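PDB 4XDY: ketol-acid reductoisomerase from uncultured archaeon GZfos26G2, which catalyses the magnesium-dependent methyl migration in (S)-2-acetolactate and the NADH-preferring reduction that follows, giving (R)-2,3-dihydroxy-isovalerate in branched-chain amino acid biosynthesis. Local coordinates for the interface of chains A and B. Numbering follows the deposited sequence. Chains: chain A/B, Ketol-acid reductoisomerase.

Contact 1: the interface of chains A and B. Residues chain A 135-137, 203; chain B 235, 238-239.
B:Glu235 pushes its carboxylate between the A:Lys135–A:Ala136 peptide and the side chain of A:Leu203, and the tight part of the contact gathers round it. The carboxylate lies against the peptide on one flank, with OE2 3.3 Å from the backbone N of A:Ala136. On the other flank A:Leu203, crossing it at about a right angle, places CD1 3.5 Å from the carboxylate carbon CD. B:Glu235 reaches this slot because CG stands anti to the backbone N (chi1 -168°) and the chain beyond runs extended. Just as close is the methyl pair formed by A:Ala136 CB and B:Leu238 CD1 at 3.5 Å, while B:Leu238 CB lies 3.6 Å from A:Pro137 CD. Packing is looser at the fringes. The CD1 methyl of B:Ile239 lies 3.7 Å from A:Pro137 CG, and the side chain of A:Lys135 touches through CB before bending at chi2 and chi3, leaving NZ 5.6 Å from B:Glu235 OE1, where any attraction would be long-range. A:Ala136, A:Pro137, A:Leu203, B:Glu235 and B:Ile239 also line pockets for n-hydroxy-n-isopropyloxamic acid (HIO), a reaction-intermediate analogue. With B:Glu235 a predicted magnesium ligand, the patch appears to bring both subunits together in one active site.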
loop_
_atom_site.group_PDB
_atom_site.type_symbol
_atom_site.label_atom_id
_atom_site.label_comp_id
_atom_site.label_asym_id
_atom_site.label_seq_id
_atom_site.Cartn_x
_atom_site.Cartn_y
_atom_site.Cartn_z
ATOM N N LYS A 135 -10.060 -10.004 6.826
ATOM C CA LYS A 135 -8.851 -9.223 7.044
ATOM C C LYS A 135 -8.770 -8.216 5.883
ATOM O O LYS A 135 -7.921 -8.297 4.953
ATOM C CB LYS A 135 -7.614 -10.167 7.119
ATOM C CG LYS A 135 -7.689 -11.216 8.205
ATOM C CD LYS A 135 -7.676 -10.662 9.622
ATOM C CE LYS A 135 -9.031 -10.432 10.296
ATOM N NZ LYS A 135 -9.031 -9.814 11.701
ATOM N N ALA A 136 -9.777 -7.300 5.851
ATOM C CA ALA A 136 -9.948 -6.415 4.735
ATOM C C ALA A 136 -10.967 -5.331 5.044
ATOM O O ALA A 136 -11.993 -5.584 5.685
ATOM C CB ALA A 136 -10.433 -7.151 3.524
ATOM N N PRO A 137 -10.683 -4.102 4.571
ATOM C CA PRO A 137 -11.752 -3.120 4.535
ATOM C C PRO A 137 -12.902 -3.528 3.547
ATOM O O PRO A 137 -12.667 -4.099 2.485
ATOM C CB PRO A 137 -11.055 -1.827 4.085
ATOM C CG PRO A 137 -9.912 -2.327 3.275
ATOM C CD PRO A 137 -9.491 -3.642 3.867
ATOM N N LEU A 203 -1.478 -1.279 10.195
ATOM C CA LEU A 203 -2.270 -0.927 9.044
ATOM C C LEU A 203 -2.800 0.509 9.021
ATOM O O LEU A 203 -2.862 1.112 7.933
ATOM C CB LEU A 203 -3.470 -1.866 8.923
ATOM C CG LEU A 203 -3.256 -3.381 8.756
ATOM C CD1 LEU A 203 -4.587 -4.126 8.833
ATOM C CD2 LEU A 203 -2.576 -3.644 7.430
ATOM N N GLU B 235 -3.129 -7.289 4.103
ATOM C CA GLU B 235 -4.139 -6.260 4.239
ATOM C C GLU B 235 -3.547 -4.845 4.004
ATOM O O GLU B 235 -4.332 -3.941 3.676
ATOM C CB GLU B 235 -4.814 -6.332 5.616
ATOM C CG GLU B 235 -6.058 -5.464 5.669
ATOM C CD GLU B 235 -6.956 -5.697 6.865
ATOM O OE1 GLU B 235 -6.716 -6.637 7.649
ATOM O OE2 GLU B 235 -7.901 -4.861 7.024
ATOM N N LEU B 238 -4.670 -3.298 0.714
ATOM C CA LEU B 238 -6.067 -2.920 0.694
ATOM C C LEU B 238 -6.323 -1.571 1.396
ATOM O O LEU B 238 -7.141 -0.746 0.917
ATOM C CB LEU B 238 -6.881 -4.029 1.372
ATOM C CG LEU B 238 -6.666 -5.473 0.891
ATOM C CD1 LEU B 238 -7.626 -6.433 1.628
ATOM C CD2 LEU B 238 -6.788 -5.556 -0.635
ATOM N N ILE B 239 -5.610 -1.335 2.505
ATOM C CA ILE B 239 -5.718 -0.073 3.240
ATOM C C ILE B 239 -5.021 1.039 2.473
ATOM O O ILE B 239 -5.614 2.161 2.304
ATOM C CB ILE B 239 -5.132 -0.210 4.650
ATOM C CG1 ILE B 239 -5.906 -1.260 5.442
ATOM C CG2 ILE B 239 -5.027 1.129 5.309
ATOM C CD1 ILE B 239 -7.362 -0.931 5.598
#

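Contact 2: the interface of chains A and B. Residues chain A 135, 152, 181-182, 184; chain B 230, 234, 329.
A:Pro152 sets the CB-CG side of its ring on one face of the B:Phe230 ring, where the N-terminal Rossmann domain of one ketol-acid reductoisomerase subunit meets the C-terminal knotted domain of the other. In this CH-pi contact A:Pro152 CB sits over the centre of the phenyl group, 3.4 Å from the ring centroid. The neighbouring CG is displaced towards one side of the ring, 3.3 Å from B:Phe230 CD1. Helix 225-254 carries B:Phe230, whose CG lies beside the backbone N and anti to the carbonyl carbon; this chi1 of -74° directs the ring to A:Pro152, and a chi2 of -37° turns its face to the proline.

Other apolar contacts extend the patch. A:Leu184, on strand 183-185, comes to the edge of the same ring, with CG in its plane and CD1 3.8 Å from B:Phe230 CD2. One turn along the helix, the imidazole of B:His234 meets the CG-CD side of the proline ring: CD2 is 3.5 Å from A:Pro152 CD. At the far end of the patch B:Phe329 turns its edge towards A:Ala181, whose carbonyl O lies in the plane of the phenyl ring, 3.4 Å from CE1.

A polar link is made through solvent. Water 1, between the loop holding A:Lys135 and helix 225-254, bridges two backbone carbonyls, lying 2.8 Å from A:Lys135 O and 2.9 Å from B:Phe230 O.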
loop_
_atom_site.group_PDB
_atom_site.type_symbol
_atom_site.label_atom_id
_atom_site.label_comp_id
_atom_site.label_asym_id
_atom_site.label_seq_id
_atom_site.Cartn_x
_atom_site.Cartn_y
_atom_site.Cartn_z
ATOM N N LYS A 135 -10.060 -10.004 6.826
ATOM C CA LYS A 135 -8.851 -9.223 7.044
ATOM C C LYS A 135 -8.770 -8.216 5.883
ATOM O O LYS A 135 -7.921 -8.297 4.953
ATOM C CB LYS A 135 -7.614 -10.167 7.119
ATOM C CG LYS A 135 -7.689 -11.216 8.205
ATOM C CD LYS A 135 -7.676 -10.662 9.622
ATOM C CE LYS A 135 -9.031 -10.432 10.296
ATOM N NZ LYS A 135 -9.031 -9.814 11.701
ATOM N N PRO A 152 -8.611 -12.592 2.718
ATOM C CA PRO A 152 -8.406 -13.580 3.789
ATOM C C PRO A 152 -9.400 -13.402 4.944
ATOM O O PRO A 152 -9.926 -12.322 5.173
ATOM C CB PRO A 152 -6.965 -13.324 4.284
ATOM C CG PRO A 152 -6.291 -12.589 3.175
ATOM C CD PRO A 152 -7.406 -11.742 2.557
ATOM N N ALA A 181 -8.688 -16.669 -0.994
ATOM C CA ALA A 181 -7.439 -16.197 -0.408
ATOM C C ALA A 181 -7.017 -17.127 0.728
ATOM O O ALA A 181 -5.826 -17.435 0.878
ATOM C CB ALA A 181 -7.647 -14.750 0.140
ATOM N N GLY A 182 -7.990 -17.535 1.540
ATOM C CA GLY A 182 -7.742 -18.469 2.617
ATOM C C GLY A 182 -8.342 -18.071 3.923
ATOM O O GLY A 182 -8.451 -16.871 4.252
ATOM N N LEU A 184 -8.374 -18.988 8.150
ATOM C CA LEU A 184 -7.753 -19.542 9.349
ATOM C C LEU A 184 -8.776 -19.680 10.431
ATOM O O LEU A 184 -9.548 -18.725 10.729
ATOM C CB LEU A 184 -6.654 -18.595 9.885
ATOM C CG LEU A 184 -5.614 -18.224 8.836
ATOM C CD1 LEU A 184 -4.656 -17.231 9.498
ATOM C CD2 LEU A 184 -4.888 -19.469 8.335
ATOM N N PHE B 230 -1.431 -12.201 7.061
ATOM C CA PHE B 230 -2.663 -11.619 6.588
ATOM C C PHE B 230 -2.921 -10.206 7.202
ATOM O O PHE B 230 -3.310 -9.275 6.466
ATOM C CB PHE B 230 -3.855 -12.511 6.871
ATOM C CG PHE B 230 -3.927 -13.739 5.967
ATOM C CD1 PHE B 230 -3.544 -13.660 4.613
ATOM C CD2 PHE B 230 -4.387 -14.926 6.492
ATOM C CE1 PHE B 230 -3.678 -14.762 3.796
ATOM C CE2 PHE B 230 -4.473 -16.065 5.681
ATOM C CZ PHE B 230 -4.098 -15.980 4.380
ATOM N N HIS B 234 -0.642 -8.702 3.919
ATOM C CA HIS B 234 -1.627 -8.780 2.863
ATOM C C HIS B 234 -2.652 -7.585 2.916
ATOM O O HIS B 234 -2.975 -6.960 1.908
ATOM C CB HIS B 234 -2.389 -10.086 2.918
ATOM C CG HIS B 234 -3.255 -10.340 1.733
ATOM N ND1 HIS B 234 -2.759 -10.898 0.559
ATOM C CD2 HIS B 234 -4.562 -10.049 1.494
ATOM C CE1 HIS B 234 -3.727 -10.945 -0.335
ATOM N NE2 HIS B 234 -4.837 -10.465 0.217
ATOM N N PHE B 329 -3.001 -19.061 -3.291
ATOM C CA PHE B 329 -4.120 -18.277 -3.850
ATOM C C PHE B 329 -4.725 -18.915 -5.119
ATOM O O PHE B 329 -3.983 -19.285 -6.015
ATOM C CB PHE B 329 -3.696 -16.849 -4.180
ATOM C CG PHE B 329 -3.367 -15.995 -2.975
ATOM C CD1 PHE B 329 -3.872 -16.266 -1.752
ATOM C CD2 PHE B 329 -2.602 -14.819 -3.133
ATOM C CE1 PHE B 329 -3.605 -15.430 -0.657
ATOM C CE2 PHE B 329 -2.276 -14.026 -2.038
ATOM C CZ PHE B 329 -2.812 -14.308 -0.800
HETATM O O HOH W 1 -5.495 -9.630 4.598
#

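Contact 3: the interface of chains A and B. Residues chain A 243, 247-249; chain B 313, 318-319, 326.
A:Gly247, facing B:Arg326, interrupts the helical backbone within 225-254 with a positive phi of 74° and a psi of -175°, and A:Ile248 and A:Lys249 resume helical torsions after it. Their amide groups point to the B:Glu319 carboxylate, which takes a bond on each oxygen. A:Ile248 N donates to OE2 at 2.9 Å, on the syn side but tilted out of the carboxylate plane; A:Lys249 N donates to OE1, also at 2.9 Å, from well above that plane. A bend at chi2 (-65°) folds the B:Glu319 chain so that the carboxylate faces both amides, like an N-terminal cap supplied by the other subunit. The start of the helical turn would favour its negative charge. B:Arg326 lays one face of its guanidinium over A:Gly247, with CZ 3.3 Å from the glycine N. A:Ile248 packs by both branches: CG2 lies 3.7 Å from the sulfur SD of B:Met313, whose chain passes in the opposite direction, and CD1 approaches B:Val318 CG1 at 4.0 Å. B:Met313 SD also lies 3.8 Å from A:Lys249 CA. The site thus fits a break in the long helix 225-254 of one knotted domain against helices 304-315 and 317-327 near the C-terminus of the other chain.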
loop_
_atom_site.group_PDB
_atom_site.type_symbol
_atom_site.label_atom_id
_atom_site.label_comp_id
_atom_site.label_asym_id
_atom_site.label_seq_id
_atom_site.Cartn_x
_atom_site.Cartn_y
_atom_site.Cartn_z
ATOM N N VAL A 243 4.947 -5.717 -2.911
ATOM C CA VAL A 243 5.042 -6.593 -1.737
ATOM C C VAL A 243 3.857 -7.547 -1.723
ATOM O O VAL A 243 3.979 -8.747 -1.424
ATOM C CB VAL A 243 5.108 -5.845 -0.436
ATOM C CG1 VAL A 243 5.173 -6.848 0.748
ATOM C CG2 VAL A 243 6.317 -4.906 -0.364
ATOM N N GLY A 247 6.025 -10.426 -2.229
ATOM C CA GLY A 247 6.785 -10.230 -1.001
ATOM C C GLY A 247 7.821 -9.117 -1.054
ATOM O O GLY A 247 7.990 -8.423 -2.071
ATOM N N ILE A 248 8.588 -9.010 0.049
ATOM C CA ILE A 248 9.714 -8.054 0.041
ATOM C C ILE A 248 10.674 -8.435 -1.062
ATOM O O ILE A 248 11.274 -7.548 -1.687
ATOM C CB ILE A 248 10.397 -8.024 1.400
ATOM C CG1 ILE A 248 9.404 -7.610 2.482
ATOM C CG2 ILE A 248 11.640 -7.126 1.394
ATOM C CD1 ILE A 248 9.817 -8.112 3.845
ATOM N N LYS A 249 10.821 -9.746 -1.348
ATOM C CA LYS A 249 11.684 -10.167 -2.433
ATOM C C LYS A 249 11.400 -9.495 -3.786
ATOM O O LYS A 249 12.299 -8.997 -4.478
ATOM C CB LYS A 249 11.492 -11.686 -2.653
ATOM C CG LYS A 249 12.378 -12.176 -3.770
ATOM C CD LYS A 249 12.360 -13.704 -3.851
ATOM C CE LYS A 249 12.819 -14.106 -5.252
ATOM N NZ LYS A 249 13.411 -15.464 -5.249
ATOM N N MET B 313 17.142 -11.408 4.292
ATOM C CA MET B 313 15.717 -11.036 3.910
ATOM C C MET B 313 14.946 -12.317 3.599
ATOM O O MET B 313 13.852 -12.514 4.094
ATOM C CB MET B 313 15.660 -10.079 2.643
ATOM C CG MET B 313 14.342 -10.074 1.718
ATOM S SD MET B 313 14.419 -9.158 0.067
ATOM C CE MET B 313 15.449 -10.292 -0.887
ATOM N N VAL B 318 8.488 -13.920 7.498
ATOM C CA VAL B 318 7.451 -13.189 6.746
ATOM C C VAL B 318 7.567 -13.536 5.243
ATOM O O VAL B 318 6.548 -13.608 4.519
ATOM C CB VAL B 318 7.477 -11.673 7.019
ATOM C CG1 VAL B 318 8.605 -11.047 6.283
ATOM C CG2 VAL B 318 6.128 -11.052 6.578
ATOM N N GLU B 319 8.824 -13.797 4.780
ATOM C CA GLU B 319 9.014 -14.092 3.400
ATOM C C GLU B 319 8.713 -15.569 3.060
ATOM O O GLU B 319 8.080 -15.868 2.042
ATOM C CB GLU B 319 10.434 -13.728 2.985
ATOM C CG GLU B 319 10.684 -12.233 2.903
ATOM C CD GLU B 319 9.846 -11.620 1.790
ATOM O OE1 GLU B 319 10.166 -11.861 0.582
ATOM O OE2 GLU B 319 8.854 -10.951 2.176
ATOM N N ARG B 326 0.855 -17.047 -0.723
ATOM C CA ARG B 326 0.510 -16.449 -2.024
ATOM C C ARG B 326 0.471 -17.564 -3.105
ATOM O O ARG B 326 -0.315 -17.496 -4.027
ATOM C CB ARG B 326 1.475 -15.342 -2.452
ATOM C CG ARG B 326 1.510 -14.122 -1.513
ATOM C CD ARG B 326 2.395 -13.017 -2.089
ATOM N NE ARG B 326 3.774 -13.448 -2.196
ATOM C CZ ARG B 326 4.706 -13.308 -1.269
ATOM N NH1 ARG B 326 4.477 -12.759 -0.088
ATOM N NH2 ARG B 326 5.951 -13.782 -1.502
#

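Contact 1 and contact 2 are neighbours, their C-alpha centres about 10 Å apart, and share A:Lys135. Contact 3 lies about 17 Å from contact 1 and 15 Å from contact 2. Helix 225-254 runs through all three, given by chain B in contacts 1 and 2 and by chain A in contact 3; the C-terminal segment of chain B enters contacts 2 and 3. Contact 1 is centred about 13 Å from the predicted active-site residue A:His112, contact 3 about 26 Å. Two-fold symmetry repeats each contact, as expected of the homodimer, whose active sites probably draw on both subunits.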